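DUF4276 family protein (Pyrococcus horikoshii, PDB 2P62) is of unknown function but has a Toprim-like domain, so it may, as many proteins of that kind do, act on nucleic acids with bound metal ions. Local coordinates at residues A[1-7]-A[88-94]; A[43-48]-A[64-70]; A[136-141]-A[150-155]; A[142-146]-A[173-177]; A[159-165]-A[211-215]. The contacts are given in a common frame with arbitrary orientation. Numbering follows the deposited sequence.

Interaction 1. Residues A[1-7]-A[88-94]; sequences MRIKLII and NVEEVYV
Strands 2-7 and 89-94 run parallel, their short axes 4.7 Å apart at closest approach and their N-to-C directions 10° from parallel, with both chains extended apart from one irregularity. Asn88 O opens the ladder, accepting Ile3 N at 3.2 Å. Val89 pairs with Ile3 (CA-CA 4.8 Å), and its CG2 lies 4.0 Å from Ile3 CG2. Glu90 N returns a bond to Ile3 O (3.1 Å), while its carboxylate (chi1 p) reaches Arg2 in a salt bridge, OE2 to NH1 2.4 Å. Psi of Glu90 is only -21°, and here segment 88-94 spends one residue more than its neighbour: a beta bulge. Glu91 O accepts Leu5 N at 2.9 Å; Glu91 OE1 takes both Lys4 NZ (2.9 Å, a salt bridge) and Tyr93 OH (2.8 Å). Lys4 NZ also bonds to Met239 O. Val92, beside Leu5, puts CG2 4.1 Å from Leu5 CB. Tyr93 bonds through N to Leu5 O (2.7 Å) and through O to Ile7 N (2.8 Å). Val94 CG2 lies 4.3 Å from Ile7 CD1. Leu5 and Val89 face helix 71-84, Tyr93 helix 233-239: helices on both faces of parallel central strands, consistent with a Toprim-like alpha/beta fold.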
# COMPACT_ATOMS: atom_id res chain seq x y z
N MET A 1 7.39 -28.98 -14.01
CA MET A 1 8.02 -28.04 -13.05
C MET A 1 7.72 -28.46 -11.59
O MET A 1 6.64 -29.00 -11.30
CB MET A 1 7.47 -26.63 -13.34
CG MET A 1 8.43 -25.47 -13.14
SD MET A 1 9.70 -25.21 -14.39
CE MET A 1 10.40 -23.79 -13.65
N ARG A 2 8.67 -28.26 -10.68
CA ARG A 2 8.45 -28.59 -9.27
C ARG A 2 7.75 -27.37 -8.70
O ARG A 2 8.16 -26.23 -8.94
CB ARG A 2 9.76 -28.78 -8.52
CG ARG A 2 10.45 -30.09 -8.80
CD ARG A 2 11.89 -29.86 -9.20
NE ARG A 2 12.69 -29.16 -8.20
CZ ARG A 2 12.76 -29.50 -6.92
NH1 ARG A 2 12.06 -30.52 -6.47
NH2 ARG A 2 13.57 -28.85 -6.09
N ILE A 3 6.69 -27.60 -7.94
CA ILE A 3 5.93 -26.50 -7.36
C ILE A 3 5.97 -26.52 -5.85
O ILE A 3 5.75 -27.55 -5.23
CB ILE A 3 4.45 -26.55 -7.76
CG1 ILE A 3 4.30 -26.62 -9.28
CG2 ILE A 3 3.75 -25.30 -7.26
CD1 ILE A 3 2.88 -26.83 -9.69
N LYS A 4 6.25 -25.35 -5.27
CA LYS A 4 6.28 -25.17 -3.83
C LYS A 4 5.35 -24.01 -3.50
O LYS A 4 5.39 -22.97 -4.17
CB LYS A 4 7.70 -24.84 -3.36
CG LYS A 4 8.74 -25.87 -3.75
CD LYS A 4 10.04 -25.61 -3.03
CE LYS A 4 11.11 -26.61 -3.45
NZ LYS A 4 12.35 -26.38 -2.66
N LEU A 5 4.51 -24.19 -2.49
CA LEU A 5 3.56 -23.16 -2.07
C LEU A 5 4.04 -22.42 -0.82
O LEU A 5 4.41 -23.03 0.19
CB LEU A 5 2.19 -23.80 -1.81
CG LEU A 5 1.04 -22.90 -1.37
CD1 LEU A 5 0.78 -21.84 -2.44
CD2 LEU A 5 -0.22 -23.73 -1.13
N ILE A 6 4.04 -21.09 -0.90
CA ILE A 6 4.44 -20.24 0.21
C ILE A 6 3.25 -19.38 0.63
O ILE A 6 2.74 -18.57 -0.15
CB ILE A 6 5.62 -19.32 -0.17
CG1 ILE A 6 6.80 -20.17 -0.68
CG2 ILE A 6 6.04 -18.50 1.05
CD1 ILE A 6 8.08 -19.40 -0.96
N ILE A 7 2.81 -19.57 1.87
CA ILE A 7 1.67 -18.84 2.41
C ILE A 7 2.10 -17.85 3.48
O ILE A 7 2.66 -18.23 4.50
CB ILE A 7 0.64 -19.79 3.03
CG1 ILE A 7 0.27 -20.90 2.03
CG2 ILE A 7 -0.60 -18.99 3.45
CD1 ILE A 7 -0.62 -21.99 2.61
N ASN A 88 1.40 -30.86 -8.78
CA ASN A 88 2.76 -31.30 -8.50
C ASN A 88 3.39 -30.48 -7.37
O ASN A 88 4.48 -29.93 -7.51
CB ASN A 88 3.61 -31.18 -9.76
CG ASN A 88 4.92 -31.92 -9.63
OD1 ASN A 88 5.94 -31.51 -10.18
ND2 ASN A 88 4.90 -33.03 -8.90
N VAL A 89 2.70 -30.42 -6.24
CA VAL A 89 3.20 -29.68 -5.08
C VAL A 89 3.93 -30.63 -4.15
O VAL A 89 3.41 -31.67 -3.77
CB VAL A 89 2.04 -28.99 -4.32
CG1 VAL A 89 2.53 -28.46 -2.98
CG2 VAL A 89 1.50 -27.84 -5.15
N GLU A 90 5.15 -30.25 -3.79
CA GLU A 90 5.97 -31.08 -2.92
C GLU A 90 6.28 -30.43 -1.57
O GLU A 90 6.64 -31.12 -0.61
CB GLU A 90 7.28 -31.45 -3.63
CG GLU A 90 8.26 -30.31 -3.79
CD GLU A 90 9.46 -30.73 -4.63
OE1 GLU A 90 9.67 -31.95 -4.82
OE2 GLU A 90 10.20 -29.84 -5.09
N GLU A 91 6.17 -29.12 -1.49
CA GLU A 91 6.42 -28.45 -0.22
C GLU A 91 5.47 -27.28 -0.05
O GLU A 91 5.06 -26.62 -1.01
CB GLU A 91 7.89 -27.96 -0.12
CG GLU A 91 8.93 -29.05 -0.39
CD GLU A 91 10.38 -28.63 -0.15
OE1 GLU A 91 10.76 -27.51 -0.55
OE2 GLU A 91 11.14 -29.44 0.43
N VAL A 92 5.10 -27.05 1.21
CA VAL A 92 4.23 -25.96 1.56
C VAL A 92 4.84 -25.28 2.77
O VAL A 92 5.16 -25.93 3.77
CB VAL A 92 2.80 -26.43 1.93
CG1 VAL A 92 1.98 -25.24 2.39
CG2 VAL A 92 2.12 -27.08 0.72
N TYR A 93 5.02 -23.96 2.66
CA TYR A 93 5.58 -23.16 3.74
C TYR A 93 4.47 -22.28 4.31
O TYR A 93 3.74 -21.65 3.57
CB TYR A 93 6.73 -22.29 3.22
CG TYR A 93 7.92 -23.09 2.76
CD1 TYR A 93 7.93 -23.67 1.49
CD2 TYR A 93 8.99 -23.35 3.61
CE1 TYR A 93 8.96 -24.51 1.09
CE2 TYR A 93 10.04 -24.20 3.22
CZ TYR A 93 10.02 -24.77 1.95
OH TYR A 93 11.00 -25.66 1.56
N VAL A 94 4.34 -22.26 5.63
CA VAL A 94 3.32 -21.42 6.25
C VAL A 94 4.05 -20.49 7.21
O VAL A 94 4.58 -20.93 8.23
CB VAL A 94 2.29 -22.28 7.00
CG1 VAL A 94 1.19 -21.39 7.59
CG2 VAL A 94 1.67 -23.30 6.05

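Interaction 2. Residues A[43-48]-A[64-70]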
# COMPACT_ATOMS: atom_id res chain seq x y z
N GLY A 43 -7.91 -24.27 -4.12
CA GLY A 43 -8.74 -23.81 -3.03
C GLY A 43 -8.60 -22.32 -2.74
O GLY A 43 -8.95 -21.86 -1.65
N PHE A 44 -8.07 -21.58 -3.70
CA PHE A 44 -7.90 -20.14 -3.55
C PHE A 44 -9.24 -19.43 -3.72
O PHE A 44 -10.20 -20.02 -4.22
CB PHE A 44 -6.89 -19.62 -4.59
CG PHE A 44 -5.49 -20.15 -4.40
CD1 PHE A 44 -4.58 -20.10 -5.46
CD2 PHE A 44 -5.09 -20.69 -3.19
CE1 PHE A 44 -3.28 -20.60 -5.30
CE2 PHE A 44 -3.80 -21.19 -3.02
CZ PHE A 44 -2.89 -21.15 -4.08
N ARG A 45 -9.31 -18.17 -3.30
CA ARG A 45 -10.54 -17.41 -3.43
C ARG A 45 -10.74 -16.96 -4.88
O ARG A 45 -9.80 -16.95 -5.67
CB ARG A 45 -10.53 -16.19 -2.51
CG ARG A 45 -9.37 -15.25 -2.71
CD ARG A 45 -9.48 -14.01 -1.82
NE ARG A 45 -9.64 -14.36 -0.40
CZ ARG A 45 -10.81 -14.62 0.18
NH1 ARG A 45 -10.86 -14.93 1.47
NH2 ARG A 45 -11.94 -14.57 -0.52
N ILE A 46 -11.98 -16.59 -5.20
CA ILE A 46 -12.38 -16.15 -6.54
C ILE A 46 -11.35 -15.46 -7.43
O ILE A 46 -10.72 -16.12 -8.27
CB ILE A 46 -13.65 -15.25 -6.47
CG1 ILE A 46 -13.78 -14.60 -5.09
CG2 ILE A 46 -14.88 -16.09 -6.80
CD1 ILE A 46 -12.67 -13.64 -4.73
N GLY A 47 -11.18 -14.15 -7.26
CA GLY A 47 -10.25 -13.42 -8.10
C GLY A 47 -8.89 -13.16 -7.49
O GLY A 47 -8.48 -12.01 -7.32
N GLU A 48 -8.18 -14.23 -7.16
CA GLU A 48 -6.86 -14.10 -6.57
C GLU A 48 -5.75 -14.40 -7.57
O GLU A 48 -5.79 -15.41 -8.27
CB GLU A 48 -6.72 -15.04 -5.37
CG GLU A 48 -5.31 -15.10 -4.80
CD GLU A 48 -5.27 -15.59 -3.38
OE1 GLU A 48 -5.70 -16.74 -3.13
OE2 GLU A 48 -4.82 -14.82 -2.51
N HIS A 64 -1.04 -14.52 -0.24
CA HIS A 64 -1.24 -13.77 1.01
C HIS A 64 -2.69 -13.30 1.09
O HIS A 64 -3.46 -13.49 0.14
CB HIS A 64 -0.32 -12.56 1.08
CG HIS A 64 -0.69 -11.46 0.13
ND1 HIS A 64 -0.30 -11.45 -1.19
CD2 HIS A 64 -1.42 -10.34 0.32
CE1 HIS A 64 -0.78 -10.37 -1.78
NE2 HIS A 64 -1.46 -9.68 -0.88
N ALA A 65 -3.05 -12.69 2.22
CA ALA A 65 -4.41 -12.18 2.45
C ALA A 65 -5.45 -13.25 2.09
O ALA A 65 -6.51 -12.95 1.52
CB ALA A 65 -4.66 -10.90 1.64
N GLU A 66 -5.12 -14.49 2.40
CA GLU A 66 -6.02 -15.60 2.10
C GLU A 66 -7.13 -15.66 3.14
O GLU A 66 -8.29 -15.93 2.81
CB GLU A 66 -5.24 -16.92 2.07
CG GLU A 66 -5.89 -17.98 1.20
CD GLU A 66 -5.86 -17.61 -0.28
OE1 GLU A 66 -6.60 -18.23 -1.08
OE2 GLU A 66 -5.09 -16.70 -0.64
N GLY A 67 -6.78 -15.40 4.39
CA GLY A 67 -7.76 -15.45 5.46
C GLY A 67 -7.38 -16.46 6.53
O GLY A 67 -7.03 -17.60 6.23
N LYS A 68 -7.47 -16.04 7.79
CA LYS A 68 -7.13 -16.90 8.92
C LYS A 68 -8.01 -18.15 8.91
O LYS A 68 -7.66 -19.17 9.51
CB LYS A 68 -7.34 -16.14 10.23
CG LYS A 68 -6.60 -16.70 11.44
CD LYS A 68 -5.11 -16.39 11.35
CE LYS A 68 -4.39 -16.79 12.63
NZ LYS A 68 -2.97 -16.34 12.60
N GLN A 69 -9.14 -18.07 8.21
CA GLN A 69 -10.08 -19.18 8.14
C GLN A 69 -10.04 -19.93 6.81
O GLN A 69 -10.71 -20.96 6.65
CB GLN A 69 -11.49 -18.65 8.39
CG GLN A 69 -12.55 -19.72 8.51
CD GLN A 69 -13.91 -19.13 8.84
OE1 GLN A 69 -14.07 -18.47 9.87
NE2 GLN A 69 -14.88 -19.37 7.97
N ARG A 70 -9.26 -19.43 5.86
CA ARG A 70 -9.17 -20.06 4.55
C ARG A 70 -7.89 -20.89 4.39
O ARG A 70 -7.82 -21.74 3.50
CB ARG A 70 -9.23 -19.00 3.45
CG ARG A 70 -9.93 -19.49 2.18
CD ARG A 70 -9.57 -18.67 0.96
NE ARG A 70 -10.27 -19.14 -0.24
CZ ARG A 70 -11.57 -18.93 -0.48
NH1 ARG A 70 -12.31 -18.25 0.39
NH2 ARG A 70 -12.12 -19.41 -1.59
O HOH W 1 -2.34 -13.81 -2.97
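Neither loop has regular secondary structure; the closest CA atoms are those of Arg45 and Glu66, at 7.4 Å. Gly43 leaves helix 39-42 with positive phi (77°); Phe44 and Arg45 then run extended, with psi near 160°, toward strand 51-55. In the other loop, which joins strand 58-63 to helix 71-84, Ala65 takes a left-handed conformation (47°/38°), Gly67 has phi 121°, and Arg70 N bonds to Gly67 O at 2.9 Å, closing a tight turn. Phe44 and Glu66 both pack on Val74 of helix 71-84. The carbonyls of Gly43 and Phe44 face the Arg70 guanidinium: NE to Gly43 O and NH2 to Phe44 O, both 3.3 Å and weak. Arg45 CA lies over a face of that guanidinium, 3.1 Å from Arg70 NH2. Reciprocally, Arg45 NH1 donates to Glu66 O at 3.1 Å. Glu66 carries its carboxylate to segment 43-48, OE1 lying 3.6 Å from Phe44 CD2 and a long 3.9 Å from Arg70 NE. Water 1 links Glu48 OE2 (2.7 Å) to His64 N (3.1 Å). The cross-loop bonds are thus arginine to carbonyl, plus this water bridge. Like-charged groups are nevertheless brought together, Glu48 OE1 to Glu66 OE2 at 2.6 Å and Arg45 NH1 to Arg70 NH1 at 3.8 Å, which as plain electrostatics is unfavourable.

Interaction 3. Residues A[136-141]-A[150-155]; sequences MGNLTL and KELELS
A backbone-to-backbone approach without any direct hydrogen bond sets this contact apart: Gly137 CA and Glu151 CA are only 4.1 Å from each other. Gly137 has phi/psi 93°/26°, and a CB there would collide with Glu151 N, so the absence of a side chain is what allows the fit. Its CA lies 3.5 Å from Glu151 O and 3.5 Å from Ser155 OG, and its O lies 3.1 Å from Lys150 CB. Asn138 (-86°/81°) is the centre of an inverse gamma turn, closed weakly by Leu139 N to Gly137 O at 3.0 Å. The chain thus leaves strand 129-136 and curls past the start of helix 152-162, whose N-cap is Glu151; Leu152 N is bonded to the carboxylate of Asp97. In Toprim-like folds an acidic pair such as Asp97 and Asp99 often serves a metal site, so this junction may border one. Met136 (chi1 t, chi2 and chi3 p) sets CG 3.5 Å from Leu152 CA and 4.0 Å from Leu152 CB. Farther on, Leu154 (chi1 t, chi2 p) points at the loop: its CG is 4.0 Å from Leu139 CD2 and its CD1 3.6 Å from Leu141 CB. Leu139, with chi1 p, also brings CD1 within 3.6 Å of Ser155 OG.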
# COMPACT_ATOMS: atom_id res chain seq x y z
N MET A 136 7.91 -16.09 12.20
CA MET A 136 8.77 -14.96 11.87
C MET A 136 9.02 -14.04 13.07
O MET A 136 8.13 -13.80 13.88
CB MET A 136 8.15 -14.15 10.73
CG MET A 136 8.97 -12.93 10.28
SD MET A 136 10.50 -13.34 9.41
CE MET A 136 9.81 -14.19 8.03
N GLY A 137 10.24 -13.54 13.17
CA GLY A 137 10.56 -12.65 14.27
C GLY A 137 11.14 -13.33 15.50
O GLY A 137 11.00 -12.81 16.60
N ASN A 138 11.78 -14.47 15.33
CA ASN A 138 12.37 -15.15 16.49
C ASN A 138 13.77 -14.63 16.78
O ASN A 138 14.77 -15.23 16.40
CB ASN A 138 12.42 -16.67 16.27
CG ASN A 138 11.45 -17.41 17.17
OD1 ASN A 138 11.36 -17.14 18.38
ND2 ASN A 138 10.71 -18.36 16.60
N LEU A 139 13.83 -13.49 17.45
CA LEU A 139 15.10 -12.87 17.82
C LEU A 139 14.88 -11.89 18.95
O LEU A 139 13.76 -11.74 19.43
CB LEU A 139 15.75 -12.17 16.60
CG LEU A 139 15.14 -10.98 15.83
CD1 LEU A 139 13.69 -11.28 15.46
CD2 LEU A 139 15.23 -9.70 16.64
N THR A 140 15.95 -11.24 19.39
CA THR A 140 15.83 -10.25 20.46
C THR A 140 16.42 -8.96 19.94
O THR A 140 17.60 -8.88 19.61
CB THR A 140 16.58 -10.68 21.73
OG1 THR A 140 15.99 -11.88 22.25
CG2 THR A 140 16.49 -9.59 22.79
N LEU A 141 15.57 -7.95 19.83
CA LEU A 141 15.98 -6.64 19.35
C LEU A 141 16.27 -5.83 20.60
O LEU A 141 15.36 -5.43 21.32
CB LEU A 141 14.84 -6.03 18.54
CG LEU A 141 15.00 -4.74 17.73
CD1 LEU A 141 14.72 -3.57 18.61
CD2 LEU A 141 16.37 -4.67 17.08
N LYS A 150 7.64 -10.15 18.65
CA LYS A 150 8.20 -11.05 17.65
C LYS A 150 7.33 -11.12 16.41
O LYS A 150 6.25 -11.72 16.41
CB LYS A 150 8.40 -12.44 18.26
CG LYS A 150 9.35 -12.47 19.45
CD LYS A 150 9.68 -13.90 19.84
CE LYS A 150 10.63 -13.98 21.02
NZ LYS A 150 9.99 -13.50 22.28
N GLU A 151 7.82 -10.50 15.35
CA GLU A 151 7.10 -10.44 14.09
C GLU A 151 8.02 -9.94 12.99
O GLU A 151 9.16 -9.57 13.25
CB GLU A 151 5.88 -9.52 14.23
CG GLU A 151 6.18 -8.12 14.77
CD GLU A 151 4.92 -7.31 14.99
OE1 GLU A 151 3.95 -7.84 15.59
OE2 GLU A 151 4.88 -6.13 14.58
N LEU A 152 7.52 -9.95 11.76
CA LEU A 152 8.29 -9.51 10.60
C LEU A 152 9.00 -8.18 10.82
O LEU A 152 10.15 -8.00 10.43
CB LEU A 152 7.38 -9.42 9.38
CG LEU A 152 7.92 -9.27 7.95
CD1 LEU A 152 7.65 -7.88 7.46
CD2 LEU A 152 9.41 -9.62 7.88
N GLU A 153 8.32 -7.24 11.46
CA GLU A 153 8.90 -5.93 11.68
C GLU A 153 10.08 -5.94 12.66
O GLU A 153 11.02 -5.16 12.51
CB GLU A 153 7.81 -4.96 12.14
CG GLU A 153 6.81 -4.60 11.03
CD GLU A 153 5.78 -5.68 10.72
OE1 GLU A 153 4.93 -5.42 9.82
OE2 GLU A 153 5.79 -6.78 11.34
N LEU A 154 10.03 -6.85 13.64
CA LEU A 154 11.11 -6.97 14.62
C LEU A 154 12.40 -7.36 13.89
O LEU A 154 13.47 -6.84 14.18
CB LEU A 154 10.76 -8.02 15.68
CG LEU A 154 11.64 -7.93 16.95
CD1 LEU A 154 11.37 -6.60 17.62
CD2 LEU A 154 11.37 -9.08 17.90
N SER A 155 12.29 -8.27 12.94
CA SER A 155 13.46 -8.68 12.16
C SER A 155 13.94 -7.51 11.30
O SER A 155 15.14 -7.29 11.17
CB SER A 155 13.11 -9.86 11.26
OG SER A 155 12.67 -10.97 12.02

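Interaction 4. Residues A[142-146]-A[173-177]; sequences NEPFV and MRALS
Phe145, with 116 Å² buried, is the centre of the contact, and it meets one side of helix 171-180 (segment 173-177) at Met173 and Arg174, which bury 64 and 43 Å². The loop presents Phe145 from a type I beta turn running from Glu143 to Val146, closed by Val146 N to Glu143 O at 3.0 Å. Phe145 (-108°/11°, chi1 m, chi2 -66°) lays its ring against the helix so that Arg174 CA sits 3.9 Å from the ring centroid and 9° off its normal, a CH-pi contact over the face. Arg174 extends (chi1 and chi2 t) and then bends back with chi3 m, bringing NH1 3.2 Å from Phe145 CZ. Here the connection between strand 129-136 and helix 152-162 packs on helix 171-180, and Phe145 is also backbone-bonded to Leu184; the same helix reaches the second subunit, where Ala175 and Leu176 meet their own counterparts. The nearest CA atoms are those of Phe145 and Met173, at 6.4 Å. Met173 (chi1 m, chi2 t) points toward the loop: its CB is 4.3 Å from Phe145 CB, and its SD is 4.1 Å from Val146 CG2. One turn on, Ser177 OG, already bonded to Asp182 O, is 3.7 Å from Phe145 CD1.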
# COMPACT_ATOMS: atom_id res chain seq x y z
N ASN A 142 17.54 -5.60 20.88
CA ASN A 142 17.88 -4.87 22.09
C ASN A 142 17.86 -3.36 21.98
O ASN A 142 18.91 -2.72 21.90
CB ASN A 142 19.22 -5.36 22.63
CG ASN A 142 19.12 -6.72 23.29
OD1 ASN A 142 18.40 -6.87 24.29
ND2 ASN A 142 19.81 -7.71 22.74
N GLU A 143 16.66 -2.79 21.98
CA GLU A 143 16.46 -1.34 21.91
C GLU A 143 15.57 -0.90 23.09
O GLU A 143 14.41 -1.30 23.19
CB GLU A 143 15.83 -0.95 20.56
CG GLU A 143 16.74 -1.20 19.36
CD GLU A 143 17.95 -0.26 19.33
OE1 GLU A 143 18.89 -0.52 18.54
OE2 GLU A 143 17.94 0.74 20.08
N PRO A 144 16.11 -0.07 23.99
CA PRO A 144 15.37 0.40 25.17
C PRO A 144 14.02 1.06 24.90
O PRO A 144 13.15 1.10 25.78
CB PRO A 144 16.36 1.35 25.85
CG PRO A 144 17.20 1.85 24.71
CD PRO A 144 17.42 0.61 23.88
N PHE A 145 13.83 1.57 23.69
CA PHE A 145 12.57 2.24 23.37
C PHE A 145 11.65 1.45 22.44
O PHE A 145 10.64 1.98 21.98
CB PHE A 145 12.87 3.62 22.80
CG PHE A 145 13.48 4.55 23.80
CD1 PHE A 145 12.75 4.97 24.91
CD2 PHE A 145 14.81 4.97 23.68
CE1 PHE A 145 13.32 5.79 25.88
CE2 PHE A 145 15.39 5.79 24.65
CZ PHE A 145 14.64 6.20 25.75
N VAL A 146 11.99 0.19 22.21
CA VAL A 146 11.18 -0.66 21.33
C VAL A 146 10.67 -1.92 22.03
O VAL A 146 11.44 -2.66 22.63
CB VAL A 146 11.99 -1.08 20.08
CG1 VAL A 146 11.10 -1.86 19.12
CG2 VAL A 146 12.58 0.15 19.39
N MET A 173 13.89 8.10 18.51
CA MET A 173 13.14 7.03 19.18
C MET A 173 12.76 7.45 20.59
O MET A 173 11.64 7.17 21.04
CB MET A 173 13.97 5.73 19.23
CG MET A 173 14.01 4.92 17.94
SD MET A 173 14.84 3.29 18.07
CE MET A 173 16.42 3.70 17.37
N ARG A 174 13.68 8.12 21.27
CA ARG A 174 13.46 8.61 22.63
C ARG A 174 12.32 9.61 22.61
O ARG A 174 11.39 9.53 23.41
CB ARG A 174 14.73 9.29 23.17
CG ARG A 174 14.60 9.80 24.61
CD ARG A 174 15.80 10.66 24.99
NE ARG A 174 17.03 9.87 25.03
CZ ARG A 174 17.27 8.93 25.94
NH1 ARG A 174 16.36 8.67 26.88
NH2 ARG A 174 18.40 8.23 25.89
N ALA A 175 12.41 10.57 21.69
CA ALA A 175 11.38 11.59 21.56
C ALA A 175 10.04 10.95 21.17
O ALA A 175 9.01 11.29 21.76
CB ALA A 175 11.80 12.63 20.54
N LEU A 176 10.04 10.04 20.19
CA LEU A 176 8.79 9.42 19.78
C LEU A 176 8.14 8.72 20.97
O LEU A 176 6.92 8.81 21.16
CB LEU A 176 8.99 8.40 18.65
CG LEU A 176 8.93 8.77 17.15
CD1 LEU A 176 7.79 9.75 16.87
CD2 LEU A 176 10.25 9.37 16.71
N SER A 177 8.95 8.03 21.76
CA SER A 177 8.45 7.31 22.93
C SER A 177 7.81 8.29 23.92
O SER A 177 6.67 8.10 24.36
CB SER A 177 9.60 6.55 23.59
OG SER A 177 9.10 5.54 24.47

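Interaction 5. Residues A[159-165]-A[211-215]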
# COMPACT_ATOMS: atom_id res chain seq x y z
N LEU A 159 17.58 -5.54 11.18
CA LEU A 159 18.38 -5.27 10.00
C LEU A 159 18.75 -3.78 10.02
O LEU A 159 19.88 -3.41 9.70
CB LEU A 159 17.59 -5.59 8.72
CG LEU A 159 18.28 -5.29 7.39
CD1 LEU A 159 19.58 -6.06 7.28
CD2 LEU A 159 17.35 -5.64 6.24
N ALA A 160 17.79 -2.94 10.41
CA ALA A 160 18.03 -1.50 10.48
C ALA A 160 19.14 -1.23 11.49
O ALA A 160 20.01 -0.38 11.27
CB ALA A 160 16.75 -0.76 10.89
N LYS A 161 19.10 -1.97 12.59
CA LYS A 161 20.12 -1.83 13.63
C LYS A 161 21.50 -2.15 13.06
O LYS A 161 22.41 -1.33 13.13
CB LYS A 161 19.80 -2.77 14.80
CG LYS A 161 20.73 -2.63 15.99
CD LYS A 161 20.18 -3.40 17.18
CE LYS A 161 21.02 -3.21 18.42
NZ LYS A 161 20.38 -3.85 19.60
N LEU A 162 21.67 -3.34 12.49
CA LEU A 162 22.96 -3.73 11.93
C LEU A 162 23.47 -2.71 10.93
O LEU A 162 24.68 -2.49 10.81
CB LEU A 162 22.86 -5.09 11.24
CG LEU A 162 22.37 -6.25 12.11
CD1 LEU A 162 22.57 -7.56 11.35
CD2 LEU A 162 23.14 -6.27 13.42
N ASP A 163 22.53 -2.09 10.22
CA ASP A 163 22.85 -1.09 9.20
C ASP A 163 23.22 0.24 9.86
O ASP A 163 23.59 1.20 9.18
CB ASP A 163 21.64 -0.91 8.29
CG ASP A 163 21.99 -0.27 6.96
OD1 ASP A 163 21.05 0.12 6.24
OD2 ASP A 163 23.18 -0.16 6.61
N GLY A 164 23.13 0.30 11.19
CA GLY A 164 23.46 1.52 11.90
C GLY A 164 22.40 2.61 11.88
O GLY A 164 22.63 3.72 12.37
N ILE A 165 21.23 2.30 11.32
CA ILE A 165 20.14 3.27 11.22
C ILE A 165 19.58 3.66 12.60
O ILE A 165 19.49 4.84 12.92
CB ILE A 165 18.94 2.72 10.37
CG1 ILE A 165 19.41 2.29 8.97
CG2 ILE A 165 17.86 3.79 10.26
CD1 ILE A 165 19.92 3.42 8.10
N TYR A 211 14.73 -0.98 0.12
CA TYR A 211 15.78 -1.03 1.12
C TYR A 211 16.63 -2.30 1.04
O TYR A 211 17.87 -2.24 1.07
CB TYR A 211 15.16 -0.91 2.52
CG TYR A 211 16.16 -0.90 3.65
CD1 TYR A 211 17.25 -0.02 3.66
CD2 TYR A 211 16.00 -1.77 4.74
CE1 TYR A 211 18.15 0.00 4.72
CE2 TYR A 211 16.90 -1.75 5.81
CZ TYR A 211 17.97 -0.86 5.79
OH TYR A 211 18.86 -0.84 6.84
N ILE A 212 15.99 -3.45 0.92
CA ILE A 212 16.74 -4.69 0.84
C ILE A 212 17.41 -4.84 -0.52
O ILE A 212 18.57 -5.26 -0.61
CB ILE A 212 15.84 -5.90 1.12
CG1 ILE A 212 15.34 -5.82 2.57
CG2 ILE A 212 16.59 -7.21 0.85
CD1 ILE A 212 14.49 -6.99 3.02
N GLY A 213 16.69 -4.48 -1.57
CA GLY A 213 17.22 -4.57 -2.92
C GLY A 213 18.49 -3.77 -3.11
O GLY A 213 19.42 -4.20 -3.78
N ILE A 214 18.53 -2.59 -2.51
CA ILE A 214 19.71 -1.76 -2.61
C ILE A 214 20.85 -2.32 -1.76
O ILE A 214 22.00 -2.33 -2.20
CB ILE A 214 19.38 -0.32 -2.18
CG1 ILE A 214 18.47 0.32 -3.24
CG2 ILE A 214 20.65 0.48 -2.00
CD1 ILE A 214 17.97 1.71 -2.87
N MET A 215 20.54 -2.80 -0.56
CA MET A 215 21.54 -3.37 0.35
C MET A 215 22.29 -4.50 -0.34
O MET A 215 23.50 -4.63 -0.19
CB MET A 215 20.90 -3.91 1.63
CG MET A 215 21.93 -4.46 2.64
SD MET A 215 21.25 -4.82 4.28
CE MET A 215 21.17 -3.15 4.90
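Helix-to-helix packing in the helical part of the chain brings the end of helix 152-162 against helix 204-218, with Asp163 CA still 9.2 Å from Met215 CA and Ala160 CA 9.6 Å from Tyr211 CA; side chains must therefore fill the gap. The largest projection is Tyr211. With chi1 t it reaches straight across, and its hydroxyl enters a hollow formed by Ala160, Asp163 and Ile165, with OH 3.8 Å from Ala160 CA and 3.8 Å from Ile165 CG1. That hollow is shaped by a Schellman motif: Gly164, with phi 78°, ends the helix, and Ile165 N bonds back to Ala160 O at 2.9 Å, turning Ile165 toward the tyrosine. The answering bump is Leu159, which fits among Tyr211, Ile212 and Met215. Its CD2 lies 3.9 Å from Tyr211 CE2 and 4.2 Å from Ile212 CG1, while its CD1 is 3.7 Å from Met215 SD. Phe226 of helix 220-229 also packs on Leu159. Met215, extended through chi1 and chi2, bends at chi3 (m) so that CE comes 3.5 Å from Asp163 OD1. The same oxygen, also in a salt bridge to Arg218, lies near the plane of the phenol ring and accepts a very short hydrogen bond from Tyr211 OH, 2.5 Å.

Along the chain, interaction 2 is nested within the loop closed by interaction 1, and both close before interactions 3, 4 and 5 begin. Interaction 1 pairs central strands 2-7 and 89-97; interaction 2 joins two loops beside that sheet. Their centres are 16 Å apart, and Leu5 CD1 touches Phe44 CZ at 4.1 Å. Interaction 3, centred 24 Å from interaction 1, joins the sheet, consistent with a Toprim-like fold, to helix 152-162; interaction 5 packs that helix on helix 204-218. Interaction 4 crosses both in sequence and lies on helix 171-180, which meets the second subunit; Asn142 O lies 2.9 Å from Lys161 NZ, a probable hydrogen bond. Centres of interactions 3 to 5 are 15 to 18 Å apart.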